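Side-chain contacts in DNA translocase coupling protein (Clostridium perfringens, PDB 6O1W), which probably moves plasmid DNA during conjugation at the expense of ATP, as a membrane-associated coupling ATPase of the FtsK/SpoIIIE family: residues Lys204-Ser209 with Ser267-Ile272; Arg147-Gln152 with Arg228-Ile233; Ile122-Asn127 with Val294-Cys299; Ala200-Leu205 with Lys212-Tyr217. All coordinates share one frame; numbering follows the deposited sequence.

Contact 1 (Lys204-Ser209 with Ser267-Ile272)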
loop_
_atom_site.group_PDB
_atom_site.type_symbol
_atom_site.label_atom_id
_atom_site.label_comp_id
_atom_site.label_asym_id
_atom_site.label_seq_id
_atom_site.Cartn_x
_atom_site.Cartn_y
_atom_site.Cartn_z
ATOM N N LYS A 204 14.320 23.110 -15.003
ATOM C CA LYS A 204 15.117 24.136 -15.697
ATOM C C LYS A 204 16.591 24.005 -15.236
ATOM O O LYS A 204 17.492 23.973 -16.076
ATOM C CB LYS A 204 14.524 25.528 -15.350
ATOM C CG LYS A 204 15.087 26.710 -16.099
ATOM C CD LYS A 204 14.356 28.017 -15.686
ATOM C CE LYS A 204 14.895 29.244 -16.397
ATOM N NZ LYS A 204 16.309 29.538 -16.002
ATOM N N LEU A 205 16.815 23.840 -13.916
ATOM C CA LEU A 205 18.153 23.654 -13.342
ATOM C C LEU A 205 18.828 22.366 -13.844
ATOM O O LEU A 205 20.007 22.388 -14.190
ATOM C CB LEU A 205 18.102 23.685 -11.804
ATOM C CG LEU A 205 17.800 25.051 -11.152
ATOM C CD1 LEU A 205 17.542 24.889 -9.645
ATOM C CD2 LEU A 205 18.947 26.072 -11.400
ATOM N N LEU A 206 18.053 21.273 -13.977
ATOM C CA LEU A 206 18.542 19.993 -14.514
ATOM C C LEU A 206 18.933 20.091 -15.975
ATOM O O LEU A 206 20.020 19.629 -16.324
ATOM C CB LEU A 206 17.513 18.868 -14.296
ATOM C CG LEU A 206 17.130 18.604 -12.827
ATOM C CD1 LEU A 206 16.112 17.484 -12.720
ATOM C CD2 LEU A 206 18.357 18.280 -11.983
ATOM N N ARG A 207 18.104 20.727 -16.832
ATOM C CA ARG A 207 18.455 20.878 -18.261
ATOM C C ARG A 207 19.702 21.724 -18.412
ATOM O O ARG A 207 20.637 21.319 -19.093
ATOM C CB ARG A 207 17.322 21.539 -19.080
ATOM C CG ARG A 207 16.063 20.689 -19.221
ATOM C CD ARG A 207 15.097 21.248 -20.259
ATOM N NE ARG A 207 14.656 22.598 -19.914
ATOM C CZ ARG A 207 13.638 22.880 -19.106
ATOM N NH1 ARG A 207 12.920 21.912 -18.570
ATOM N NH2 ARG A 207 13.339 24.141 -18.822
ATOM N N GLU A 208 19.724 22.895 -17.765
ATOM C CA GLU A 208 20.837 23.850 -17.860
ATOM C C GLU A 208 22.185 23.314 -17.375
ATOM O O GLU A 208 23.209 23.685 -17.934
ATOM C CB GLU A 208 20.485 25.163 -17.130
ATOM C CG GLU A 208 19.372 25.933 -17.846
ATOM C CD GLU A 208 18.634 26.984 -17.029
ATOM O OE1 GLU A 208 18.851 27.088 -15.797
ATOM O OE2 GLU A 208 17.830 27.722 -17.642
ATOM N N SER A 209 22.182 22.488 -16.323
ATOM C CA SER A 209 23.418 21.963 -15.737
ATOM C C SER A 209 23.808 20.603 -16.291
ATOM O O SER A 209 24.867 20.097 -15.931
ATOM C CB SER A 209 23.274 21.870 -14.217
ATOM O OG SER A 209 22.289 20.926 -13.829
ATOM N N SER A 267 7.594 15.129 -12.062
ATOM C CA SER A 267 8.516 15.290 -10.914
ATOM C C SER A 267 9.431 14.082 -10.567
ATOM O O SER A 267 9.997 14.021 -9.448
ATOM C CB SER A 267 7.752 15.716 -9.668
ATOM O OG SER A 267 6.880 14.649 -9.344
ATOM N N ARG A 268 9.643 13.199 -11.534
ATOM C CA ARG A 268 10.482 12.002 -11.435
ATOM C C ARG A 268 11.902 12.292 -10.915
ATOM O O ARG A 268 12.342 11.655 -9.974
ATOM C CB ARG A 268 10.604 11.342 -12.824
ATOM C CG ARG A 268 9.419 11.564 -13.760
ATOM C CD ARG A 268 8.686 10.257 -13.936
ATOM N NE ARG A 268 7.355 10.333 -13.346
ATOM C CZ ARG A 268 6.744 9.336 -12.716
ATOM N NH1 ARG A 268 7.351 8.164 -12.558
ATOM N NH2 ARG A 268 5.529 9.502 -12.234
ATOM N N ALA A 269 12.597 13.266 -11.527
ATOM C CA ALA A 269 13.987 13.636 -11.278
ATOM C C ALA A 269 14.195 14.813 -10.325
ATOM O O ALA A 269 15.329 15.055 -9.904
ATOM C CB ALA A 269 14.664 13.946 -12.614
ATOM N N THR A 270 13.132 15.555 -10.014
ATOM C CA THR A 270 13.196 16.801 -9.230
ATOM C C THR A 270 13.093 16.635 -7.694
ATOM O O THR A 270 13.242 17.617 -6.962
ATOM C CB THR A 270 12.142 17.768 -9.739
ATOM O OG1 THR A 270 10.876 17.176 -9.532
ATOM C CG2 THR A 270 12.318 18.126 -11.230
ATOM N N GLY A 271 12.864 15.418 -7.207
ATOM C CA GLY A 271 12.806 15.205 -5.768
ATOM C C GLY A 271 11.576 15.814 -5.116
ATOM O O GLY A 271 11.650 16.298 -3.992
ATOM N N ILE A 272 10.437 15.793 -5.805
ATOM C CA ILE A 272 9.147 16.189 -5.253
ATOM C C ILE A 272 8.287 14.910 -5.301
ATOM O O ILE A 272 7.935 14.435 -6.394
ATOM C CB ILE A 272 8.485 17.398 -5.961
ATOM C CG1 ILE A 272 9.466 18.604 -6.086
ATOM C CG2 ILE A 272 7.154 17.770 -5.265
ATOM C CD1 ILE A 272 8.957 19.845 -6.712
#
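Helix 185-209 passes a tight loop here, with the CA atoms of L206 and T270 8.2 Å apart. The loop leads from helix 247-266 into strand 272-278 of the P-loop NTPase fold, the core of this FtsK/SpoIIIE-family protein. One side chain of the helix, L206, does the reaching. Its CG lies anti to the carbonyl carbon (chi1 -59°), and the chain then runs straight on, which sends CD1 at the loop. That methyl meets the CB of A269 at 3.8 Å. The T270 methyl CG2 lies 4.1 Å from the same L206 CD1. L206 CD1 is thus packed against the A269 methyl, the A269 carbonyl oxygen and the T270 methyl; the contact is small, and van der Waals in kind. T270 is also bonded to this helix twice: its O to R202 NH1, and its OG1 to N199 OD1, about two turns back from L206. Y217 and S211 also touch the L206 side chain. On the helix itself, K204 NZ and E208 OE2 form a salt bridge of 2.9 Å, with the syn lone pair of the carboxylate oxygen used. One carbonyl nearby serves two donors: L205 O takes S209 N at 3.0 Å and S209 OG at 2.7 Å, and the two come from opposite faces of the carbonyl plane.

Contact 2 (Arg147-Gln152 with Arg228-Ile233)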
loop_
_atom_site.group_PDB
_atom_site.type_symbol
_atom_site.label_atom_id
_atom_site.label_comp_id
_atom_site.label_asym_id
_atom_site.label_seq_id
_atom_site.Cartn_x
_atom_site.Cartn_y
_atom_site.Cartn_z
ATOM N N ARG A 147 2.393 8.075 7.196
ATOM C CA ARG A 147 3.059 8.814 8.286
ATOM C C ARG A 147 4.427 8.199 8.622
ATOM O O ARG A 147 5.335 8.928 9.005
ATOM C CB ARG A 147 2.162 8.916 9.524
ATOM C CG ARG A 147 0.936 9.804 9.285
ATOM C CD ARG A 147 0.069 9.892 10.526
ATOM N NE ARG A 147 -1.204 10.549 10.226
ATOM C CZ ARG A 147 -2.353 9.910 10.025
ATOM N NH1 ARG A 147 -2.414 8.586 10.118
ATOM N NH2 ARG A 147 -3.458 10.591 9.747
ATOM N N CYS A 148 4.563 6.868 8.449
ATOM C CA CYS A 148 5.819 6.113 8.615
ATOM C C CYS A 148 6.822 6.523 7.523
ATOM O O CYS A 148 7.990 6.720 7.809
ATOM C CB CYS A 148 5.539 4.615 8.550
ATOM S SG CYS A 148 6.965 3.596 8.952
ATOM N N ILE A 149 6.364 6.627 6.270
ATOM C CA ILE A 149 7.170 7.085 5.122
ATOM C C ILE A 149 7.607 8.540 5.385
ATOM O O ILE A 149 8.771 8.862 5.199
ATOM C CB ILE A 149 6.361 6.979 3.801
ATOM C CG1 ILE A 149 6.146 5.479 3.422
ATOM C CG2 ILE A 149 7.078 7.768 2.644
ATOM C CD1 ILE A 149 5.085 5.262 2.416
ATOM N N LEU A 150 6.660 9.399 5.828
ATOM C CA LEU A 150 6.897 10.810 6.133
ATOM C C LEU A 150 8.002 10.963 7.167
ATOM O O LEU A 150 8.907 11.764 6.961
ATOM C CB LEU A 150 5.587 11.460 6.635
ATOM C CG LEU A 150 5.650 12.893 7.183
ATOM C CD1 LEU A 150 6.188 13.903 6.085
ATOM C CD2 LEU A 150 4.270 13.325 7.711
ATOM N N TRP A 151 7.925 10.196 8.274
ATOM C CA TRP A 151 8.901 10.193 9.366
ATOM C C TRP A 151 10.320 9.875 8.857
ATOM O O TRP A 151 11.267 10.597 9.163
ATOM C CB TRP A 151 8.465 9.167 10.430
ATOM C CG TRP A 151 9.473 9.031 11.531
ATOM C CD1 TRP A 151 10.311 7.974 11.747
ATOM C CD2 TRP A 151 9.869 10.058 12.461
ATOM N NE1 TRP A 151 11.127 8.233 12.827
ATOM C CE2 TRP A 151 10.888 9.514 13.275
ATOM C CE3 TRP A 151 9.417 11.367 12.721
ATOM C CZ2 TRP A 151 11.467 10.229 14.331
ATOM C CZ3 TRP A 151 10.004 12.085 13.756
ATOM C CH2 TRP A 151 11.025 11.519 14.541
ATOM N N GLN A 152 10.438 8.841 8.024
ATOM C CA GLN A 152 11.691 8.408 7.411
ATOM C C GLN A 152 12.321 9.524 6.587
ATOM O O GLN A 152 13.496 9.836 6.796
ATOM C CB GLN A 152 11.482 7.133 6.566
ATOM C CG GLN A 152 11.143 5.923 7.445
ATOM C CD GLN A 152 10.858 4.661 6.675
ATOM O OE1 GLN A 152 9.757 4.115 6.679
ATOM N NE2 GLN A 152 11.840 4.168 6.004
ATOM N N ARG A 228 14.713 17.379 -0.985
ATOM C CA ARG A 228 13.548 16.556 -1.319
ATOM C C ARG A 228 12.300 17.190 -0.672
ATOM O O ARG A 228 12.360 17.610 0.482
ATOM C CB ARG A 228 13.721 15.115 -0.783
ATOM C CG ARG A 228 12.523 14.209 -1.122
ATOM C CD ARG A 228 12.753 12.719 -0.867
ATOM N NE ARG A 228 13.999 12.273 -1.485
ATOM C CZ ARG A 228 14.160 11.989 -2.767
ATOM N NH1 ARG A 228 13.130 12.039 -3.602
ATOM N NH2 ARG A 228 15.356 11.672 -3.233
ATOM N N ILE A 229 11.207 17.283 -1.425
ATOM C CA ILE A 229 9.922 17.752 -0.929
ATOM C C ILE A 229 8.942 16.553 -0.877
ATOM O O ILE A 229 8.730 15.896 -1.896
ATOM C CB ILE A 229 9.335 18.911 -1.788
ATOM C CG1 ILE A 229 10.226 20.183 -1.699
ATOM C CG2 ILE A 229 7.900 19.219 -1.339
ATOM C CD1 ILE A 229 9.974 21.246 -2.817
ATOM N N ILE A 230 8.342 16.277 0.302
ATOM C CA ILE A 230 7.334 15.227 0.427
ATOM C C ILE A 230 5.964 15.865 0.643
ATOM O O ILE A 230 5.807 16.760 1.473
ATOM C CB ILE A 230 7.684 14.107 1.451
ATOM C CG1 ILE A 230 6.568 12.992 1.447
ATOM C CG2 ILE A 230 8.017 14.665 2.853
ATOM C CD1 ILE A 230 6.579 11.975 2.561
ATOM N N VAL A 231 4.996 15.452 -0.159
ATOM C CA VAL A 231 3.632 15.974 -0.115
ATOM C C VAL A 231 2.727 14.816 0.284
ATOM O O VAL A 231 2.614 13.842 -0.453
ATOM C CB VAL A 231 3.205 16.589 -1.470
ATOM C CG1 VAL A 231 1.846 17.278 -1.358
ATOM C CG2 VAL A 231 4.267 17.542 -2.015
ATOM N N VAL A 232 2.108 14.916 1.442
ATOM C CA VAL A 232 1.260 13.845 1.951
ATOM C C VAL A 232 -0.169 14.287 1.808
ATOM O O VAL A 232 -0.545 15.316 2.358
ATOM C CB VAL A 232 1.604 13.443 3.415
ATOM C CG1 VAL A 232 0.771 12.225 3.868
ATOM C CG2 VAL A 232 3.089 13.160 3.576
ATOM N N ILE A 233 -0.950 13.536 1.044
ATOM C CA ILE A 233 -2.356 13.850 0.834
ATOM C C ILE A 233 -3.084 12.754 1.589
ATOM O O ILE A 233 -3.067 11.590 1.176
ATOM C CB ILE A 233 -2.675 13.894 -0.696
ATOM C CG1 ILE A 233 -1.875 15.041 -1.404
ATOM C CG2 ILE A 233 -4.180 13.968 -0.960
ATOM C CD1 ILE A 233 -1.803 14.940 -2.924
#
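L150 and I230 meet with aliphatic carbons, and the flat groups of 147-152 serve other neighbours. The R147 guanidinium makes a cation-pi contact with F171. The W151 indole meets the ring of W100 with the planes at about 85°, and its NE1 hydrogen-bonds D102. Both residues have CB pointing away from the strand. Toward the strand, the leucine does most of the work. L150 CG is anti to the backbone N (chi1 172°), and this swings CD1 over the strand. CD1 lies 3.8 Å from I230 CG2 and 4.1 Å from V232 CG2, so it sits beside two residues of one strand face. I230 answers with its other branch, whose CD1 comes to 3.8 Å from L150 CA. I149 CG2 touches that I230 CD1 more loosely, at 4.2 Å. A160 and M162 of strand 159-163 also touch L150, while C275 touches I149 and I230. The helix runs nearly antiparallel to the strand, at 163°, with axes 9.8 Å apart. Helix 142-155 starts at K142, which binds ATP in another structure of this protein (none here), and D234 follows strand 229-233. This is the Walker A helix lying on a central strand of a P-loop NTPase, probably the Walker B strand.

Contact 3 (Ile122-Asn127 with Val294-Cys299). With BGC (beta-D-glucopyranose), chain C.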
loop_
_atom_site.group_PDB
_atom_site.type_symbol
_atom_site.label_atom_id
_atom_site.label_comp_id
_atom_site.label_asym_id
_atom_site.label_seq_id
_atom_site.Cartn_x
_atom_site.Cartn_y
_atom_site.Cartn_z
ATOM N N ILE A 122 10.202 -4.648 2.467
ATOM C CA ILE A 122 9.819 -3.952 1.259
ATOM C C ILE A 122 10.472 -2.576 1.305
ATOM O O ILE A 122 10.207 -1.819 2.236
ATOM C CB ILE A 122 8.267 -3.865 1.133
ATOM C CG1 ILE A 122 7.619 -5.268 1.044
ATOM C CG2 ILE A 122 7.846 -2.940 -0.024
ATOM C CD1 ILE A 122 7.613 -5.968 -0.267
ATOM N N LYS A 123 11.321 -2.264 0.305
ATOM C CA LYS A 123 12.007 -0.960 0.184
ATOM C C LYS A 123 11.534 -0.253 -1.064
ATOM O O LYS A 123 11.266 -0.903 -2.080
ATOM C CB LYS A 123 13.541 -1.107 0.155
ATOM C CG LYS A 123 14.125 -1.732 1.428
ATOM C CD LYS A 123 15.631 -1.719 1.460
ATOM C CE LYS A 123 16.136 -2.597 2.575
ATOM N NZ LYS A 123 17.614 -2.760 2.526
ATOM N N ILE A 124 11.343 1.060 -0.959
ATOM C CA ILE A 124 10.948 1.911 -2.071
ATOM C C ILE A 124 12.042 2.970 -2.220
ATOM O O ILE A 124 12.343 3.674 -1.255
ATOM C CB ILE A 124 9.553 2.583 -1.888
ATOM C CG1 ILE A 124 8.425 1.560 -1.638
ATOM C CG2 ILE A 124 9.214 3.482 -3.090
ATOM C CD1 ILE A 124 7.151 2.184 -1.019
ATOM N N ASP A 125 12.629 3.075 -3.422
ATOM C CA ASP A 125 13.617 4.104 -3.759
ATOM C C ASP A 125 12.866 5.192 -4.527
ATOM O O ASP A 125 12.566 5.047 -5.722
ATOM C CB ASP A 125 14.769 3.536 -4.599
ATOM C CG ASP A 125 15.851 4.562 -4.936
ATOM O OD1 ASP A 125 15.610 5.772 -4.737
ATOM O OD2 ASP A 125 16.939 4.151 -5.397
ATOM N N LEU A 126 12.564 6.293 -3.825
ATOM C CA LEU A 126 11.823 7.416 -4.380
ATOM C C LEU A 126 12.508 8.060 -5.583
ATOM O O LEU A 126 11.805 8.658 -6.388
ATOM C CB LEU A 126 11.479 8.450 -3.295
ATOM C CG LEU A 126 10.590 7.946 -2.143
ATOM C CD1 LEU A 126 10.389 9.008 -1.168
ATOM C CD2 LEU A 126 9.236 7.485 -2.643
ATOM N N ASN A 127 13.837 7.845 -5.785
ATOM C CA ASN A 127 14.534 8.345 -6.989
ATOM C C ASN A 127 14.150 7.524 -8.252
ATOM O O ASN A 127 14.343 7.996 -9.369
ATOM C CB ASN A 127 16.072 8.349 -6.779
ATOM C CG ASN A 127 16.525 9.303 -5.691
ATOM O OD1 ASN A 127 17.219 8.935 -4.738
ATOM N ND2 ASN A 127 16.111 10.543 -5.786
ATOM N N VAL A 294 1.504 7.233 -10.950
ATOM C CA VAL A 294 1.775 6.854 -9.550
ATOM C C VAL A 294 2.154 5.378 -9.560
ATOM O O VAL A 294 1.265 4.556 -9.594
ATOM C CB VAL A 294 0.610 7.190 -8.574
ATOM C CG1 VAL A 294 0.962 6.765 -7.135
ATOM C CG2 VAL A 294 0.294 8.688 -8.636
ATOM N N PRO A 295 3.456 5.031 -9.585
ATOM C CA PRO A 295 3.837 3.614 -9.762
ATOM C C PRO A 295 3.705 2.695 -8.553
ATOM O O PRO A 295 3.507 1.508 -8.760
ATOM C CB PRO A 295 5.301 3.697 -10.221
ATOM C CG PRO A 295 5.800 4.963 -9.618
ATOM C CD PRO A 295 4.646 5.914 -9.649
ATOM N N VAL A 296 3.881 3.205 -7.315
ATOM C CA VAL A 296 3.797 2.349 -6.137
ATOM C C VAL A 296 2.354 2.284 -5.648
ATOM O O VAL A 296 1.744 3.328 -5.410
ATOM C CB VAL A 296 4.740 2.805 -4.986
ATOM C CG1 VAL A 296 4.595 1.890 -3.781
ATOM C CG2 VAL A 296 6.200 2.879 -5.437
ATOM N N ARG A 297 1.817 1.061 -5.483
ATOM C CA ARG A 297 0.479 0.879 -4.931
ATOM C C ARG A 297 0.584 0.011 -3.709
ATOM O O ARG A 297 1.196 -1.073 -3.730
ATOM C CB ARG A 297 -0.503 0.227 -5.919
ATOM C CG ARG A 297 -0.444 0.756 -7.341
ATOM C CD ARG A 297 -1.091 2.121 -7.512
ATOM N NE ARG A 297 -0.701 2.684 -8.803
ATOM C CZ ARG A 297 -1.194 2.277 -9.966
ATOM N NH1 ARG A 297 -2.142 1.342 -10.009
ATOM N NH2 ARG A 297 -0.737 2.786 -11.097
ATOM N N ILE A 298 -0.027 0.487 -2.649
ATOM C CA ILE A 298 -0.149 -0.228 -1.398
ATOM C C ILE A 298 -1.652 -0.378 -1.217
ATOM O O ILE A 298 -2.365 0.620 -1.192
ATOM C CB ILE A 298 0.596 0.446 -0.218
ATOM C CG1 ILE A 298 2.122 0.443 -0.478
ATOM C CG2 ILE A 298 0.303 -0.312 1.070
ATOM C CD1 ILE A 298 2.930 1.539 0.259
ATOM N N CYS A 299 -2.146 -1.625 -1.191
ATOM C CA CYS A 299 -3.579 -1.875 -1.103
ATOM C C CYS A 299 -3.976 -2.801 0.038
ATOM O O CYS A 299 -3.424 -3.894 0.179
ATOM C CB CYS A 299 -4.110 -2.381 -2.438
ATOM S SG CYS A 299 -5.916 -2.300 -2.590
HETATM C C2 BGC C . 9.969 -6.174 -3.915
HETATM C C3 BGC C . 10.706 -6.782 -2.729
HETATM C C4 BGC C . 12.110 -6.197 -2.639
HETATM C C5 BGC C . 11.997 -4.725 -2.258
HETATM C C6 BGC C . 13.218 -3.894 -2.610
HETATM C C1 BGC C . 10.299 -4.685 -4.082
HETATM O O1 BGC C . 11.123 -4.517 -5.183
HETATM O O2 BGC C . 8.563 -6.347 -3.783
HETATM O O3 BGC C . 10.764 -8.200 -2.854
HETATM O O4 BGC C . 12.897 -6.884 -1.668
HETATM O O5 BGC C . 10.842 -4.114 -2.873
HETATM O O6 BGC C . 13.337 -3.593 -3.997
#
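I124 carries this contact, meeting V296 with both of its branches. At CB the side chain forks. The CG2 methyl is anti to the backbone N and comes to 3.9 Å from V296 CG2. The other branch leaves through CG1, which lies anti to the carbonyl carbon (chi1 -56°), and extends to CD1. That end methyl meets V296 CG1 at 3.8 Å. It also comes to 4.5 Å from I298 CD1, a looser touch further along the same strand. V296 thus offers one methyl to each branch of the isoleucine. Next to I124, the backbone faces a bound sugar: K123 O lies 3.3 Å from O5 of the glucose, and I122 CD1 is 3.7 Å from its O2. N121, F329 and V336 complete this pocket. The ends of both segments are held by local bonds. D125 OD1 accepts from N127 N at 2.9 Å, an Asx turn where strand 121-125 gives way to loop. R297 grips V294 O side-on with two nitrogens, the NE bond being 2.8 Å, and V294 O lies in the guanidinium plane. In the mixed sheet, strands 111-116, 334-340 and 326-331 come between 121-125 and 296-299; the contact is consistent with a strongly curled sheet whose inner face brings the two together. V112 and V114 of 111-116, F329 of 326-331 and I132 of 132-135 also touch I124.

Contact 4 (Ala200-Leu205 with Lys212-Tyr217)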
loop_
_atom_site.group_PDB
_atom_site.type_symbol
_atom_site.label_atom_id
_atom_site.label_comp_id
_atom_site.label_asym_id
_atom_site.label_seq_id
_atom_site.Cartn_x
_atom_site.Cartn_y
_atom_site.Cartn_z
ATOM N N ALA A 200 8.914 23.138 -12.017
ATOM C CA ALA A 200 9.343 23.778 -13.285
ATOM C C ALA A 200 10.732 24.410 -13.135
ATOM O O ALA A 200 11.565 24.192 -13.996
ATOM C CB ALA A 200 8.301 24.807 -13.779
ATOM N N LYS A 201 11.016 25.069 -11.998
ATOM C CA LYS A 201 12.330 25.665 -11.691
ATOM C C LYS A 201 13.443 24.599 -11.567
ATOM O O LYS A 201 14.549 24.807 -12.066
ATOM C CB LYS A 201 12.271 26.541 -10.435
ATOM C CG LYS A 201 11.413 27.801 -10.628
ATOM C CD LYS A 201 11.037 28.499 -9.312
ATOM C CE LYS A 201 12.005 29.589 -8.933
ATOM N NZ LYS A 201 11.737 30.118 -7.573
ATOM N N ARG A 202 13.109 23.435 -10.989
ATOM C CA ARG A 202 14.028 22.307 -10.813
ATOM C C ARG A 202 14.333 21.636 -12.135
ATOM O O ARG A 202 15.501 21.365 -12.398
ATOM C CB ARG A 202 13.473 21.306 -9.800
ATOM C CG ARG A 202 13.521 21.851 -8.377
ATOM C CD ARG A 202 13.108 20.812 -7.336
ATOM N NE ARG A 202 13.187 21.414 -6.006
ATOM C CZ ARG A 202 13.314 20.749 -4.869
ATOM N NH1 ARG A 202 13.350 19.419 -4.865
ATOM N NH2 ARG A 202 13.379 21.402 -3.723
ATOM N N LEU A 203 13.316 21.459 -13.016
ATOM C CA LEU A 203 13.525 20.883 -14.352
ATOM C C LEU A 203 14.467 21.784 -15.161
ATOM O O LEU A 203 15.318 21.284 -15.891
ATOM C CB LEU A 203 12.201 20.739 -15.123
ATOM C CG LEU A 203 11.230 19.641 -14.729
ATOM C CD1 LEU A 203 9.950 19.756 -15.562
ATOM C CD2 LEU A 203 11.824 18.265 -14.967
ATOM N N LYS A 204 14.320 23.110 -15.003
ATOM C CA LYS A 204 15.117 24.136 -15.697
ATOM C C LYS A 204 16.591 24.005 -15.236
ATOM O O LYS A 204 17.492 23.973 -16.076
ATOM C CB LYS A 204 14.524 25.528 -15.350
ATOM C CG LYS A 204 15.087 26.710 -16.099
ATOM C CD LYS A 204 14.356 28.017 -15.686
ATOM C CE LYS A 204 14.895 29.244 -16.397
ATOM N NZ LYS A 204 16.309 29.538 -16.002
ATOM N N LEU A 205 16.815 23.840 -13.916
ATOM C CA LEU A 205 18.153 23.654 -13.342
ATOM C C LEU A 205 18.828 22.366 -13.844
ATOM O O LEU A 205 20.007 22.388 -14.190
ATOM C CB LEU A 205 18.102 23.685 -11.804
ATOM C CG LEU A 205 17.800 25.051 -11.152
ATOM C CD1 LEU A 205 17.542 24.889 -9.645
ATOM C CD2 LEU A 205 18.947 26.072 -11.400
ATOM N N LYS A 212 21.113 14.693 -14.254
ATOM C CA LYS A 212 20.076 13.673 -14.333
ATOM C C LYS A 212 19.002 13.873 -13.297
ATOM O O LYS A 212 17.841 13.616 -13.582
ATOM C CB LYS A 212 20.672 12.257 -14.202
ATOM C CG LYS A 212 21.245 11.732 -15.511
ATOM C CD LYS A 212 22.010 10.435 -15.309
ATOM C CE LYS A 212 23.160 10.319 -16.278
ATOM N NZ LYS A 212 24.348 11.104 -15.837
ATOM N N ASN A 213 19.378 14.310 -12.098
ATOM C CA ASN A 213 18.472 14.506 -10.960
ATOM C C ASN A 213 19.012 15.577 -10.025
ATOM O O ASN A 213 20.137 16.011 -10.209
ATOM C CB ASN A 213 18.279 13.171 -10.194
ATOM C CG ASN A 213 19.576 12.471 -9.888
ATOM O OD1 ASN A 213 20.432 12.972 -9.160
ATOM N ND2 ASN A 213 19.759 11.301 -10.466
ATOM N N ILE A 214 18.237 15.973 -9.000
ATOM C CA ILE A 214 18.660 17.009 -8.055
ATOM C C ILE A 214 19.922 16.612 -7.262
ATOM O O ILE A 214 20.666 17.498 -6.860
ATOM C CB ILE A 214 17.523 17.523 -7.123
ATOM C CG1 ILE A 214 17.036 16.443 -6.127
ATOM C CG2 ILE A 214 16.385 18.102 -7.957
ATOM C CD1 ILE A 214 16.671 16.983 -4.697
ATOM N N GLY A 215 20.158 15.314 -7.079
ATOM C CA GLY A 215 21.351 14.793 -6.409
ATOM C C GLY A 215 22.603 15.129 -7.192
ATOM O O GLY A 215 23.586 15.576 -6.604
ATOM N N GLU A 216 22.566 14.970 -8.543
ATOM C CA GLU A 216 23.703 15.302 -9.408
ATOM C C GLU A 216 23.853 16.831 -9.451
ATOM O O GLU A 216 24.972 17.335 -9.396
ATOM C CB GLU A 216 23.528 14.746 -10.826
ATOM C CG GLU A 216 23.775 13.252 -10.988
ATOM C CD GLU A 216 23.791 12.745 -12.428
ATOM O OE1 GLU A 216 23.724 13.572 -13.371
ATOM O OE2 GLU A 216 23.879 11.507 -12.611
ATOM N N TYR A 217 22.732 17.561 -9.516
ATOM C CA TYR A 217 22.757 19.027 -9.494
ATOM C C TYR A 217 23.427 19.579 -8.220
ATOM O O TYR A 217 24.235 20.514 -8.312
ATOM C CB TYR A 217 21.344 19.625 -9.637
ATOM C CG TYR A 217 21.344 21.124 -9.431
ATOM C CD1 TYR A 217 21.707 21.991 -10.463
ATOM C CD2 TYR A 217 21.029 21.675 -8.191
ATOM C CE1 TYR A 217 21.739 23.377 -10.264
ATOM C CE2 TYR A 217 21.102 23.046 -7.970
ATOM C CZ TYR A 217 21.451 23.894 -9.007
ATOM O OH TYR A 217 21.479 25.242 -8.765
#
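R202 and L205, one helical turn apart, are the residues of 200-205 that meet helix 214-220. R202 comes first. Its chain is extended from CG to NE and carries the guanidinium past I214. NH1 lies 4.1 Å from I214 CD1, and the two side chains approach at a slant. The charged end is well occupied: NE forms a salt bridge with E198, NH1 bonds T270 O, and NH2 bonds K227 O. These bonds hold the guanidinium in place, and I214 packs beside a fixed group. L205 follows and meets the phenol of Y217. Its CB lies over one face of the ring, 4.0 Å from Y217 CE1. The two methyls run on toward the hydroxyl end. L205 CD2 is 3.7 Å from Y217 OH, and L205 CD1 is 4.0 Å from the same oxygen. Y217 CG is anti to the backbone N (chi1 172°), which brings the ring obliquely across the leucine. The hydroxyl is hydrogen-bonded to E224, so the ring is anchored at its far end. Across from these residues, the start of the second helix is secured locally. N213 OD1 accepts from E216 N at 3.0 Å with an angle of 146°, an N-cap bond. K212 N donates to E216 OE1 at 3.0 Å, nearly straight at 169°, from well above the carboxylate plane. After a short loop, the second helix, with its asparagine N-cap, starts back beside the first and runs roughly the same way, R202 facing I214 and L205 facing Y217: two successive helices packed in step, away from the nucleotide site.

Overall arrangement
Following the chain, strand 121-125 opens contact 3 and helix 142-155 then opens contact 2. Helix 185-209 supplies 200-205 to contact 4 and 204-209 to contact 1; the two share K204 and L205. Contact 4 closes first, over the short connection to helix 214-220. Contact 2 closes next at strand 229-233 and encloses contact 4. Contact 1 closes later at 267-272, so it crosses contact 2. Contact 3 closes last and encloses the other three. Contacts 2 and 3 reach the same sheet. Contact 4 joins helices 185-209 and 214-220; contact 1 joins the first of these to the loop before strand 272-278. A probable hydrogen bond from I229 N to G271 O joins contacts 1 and 2.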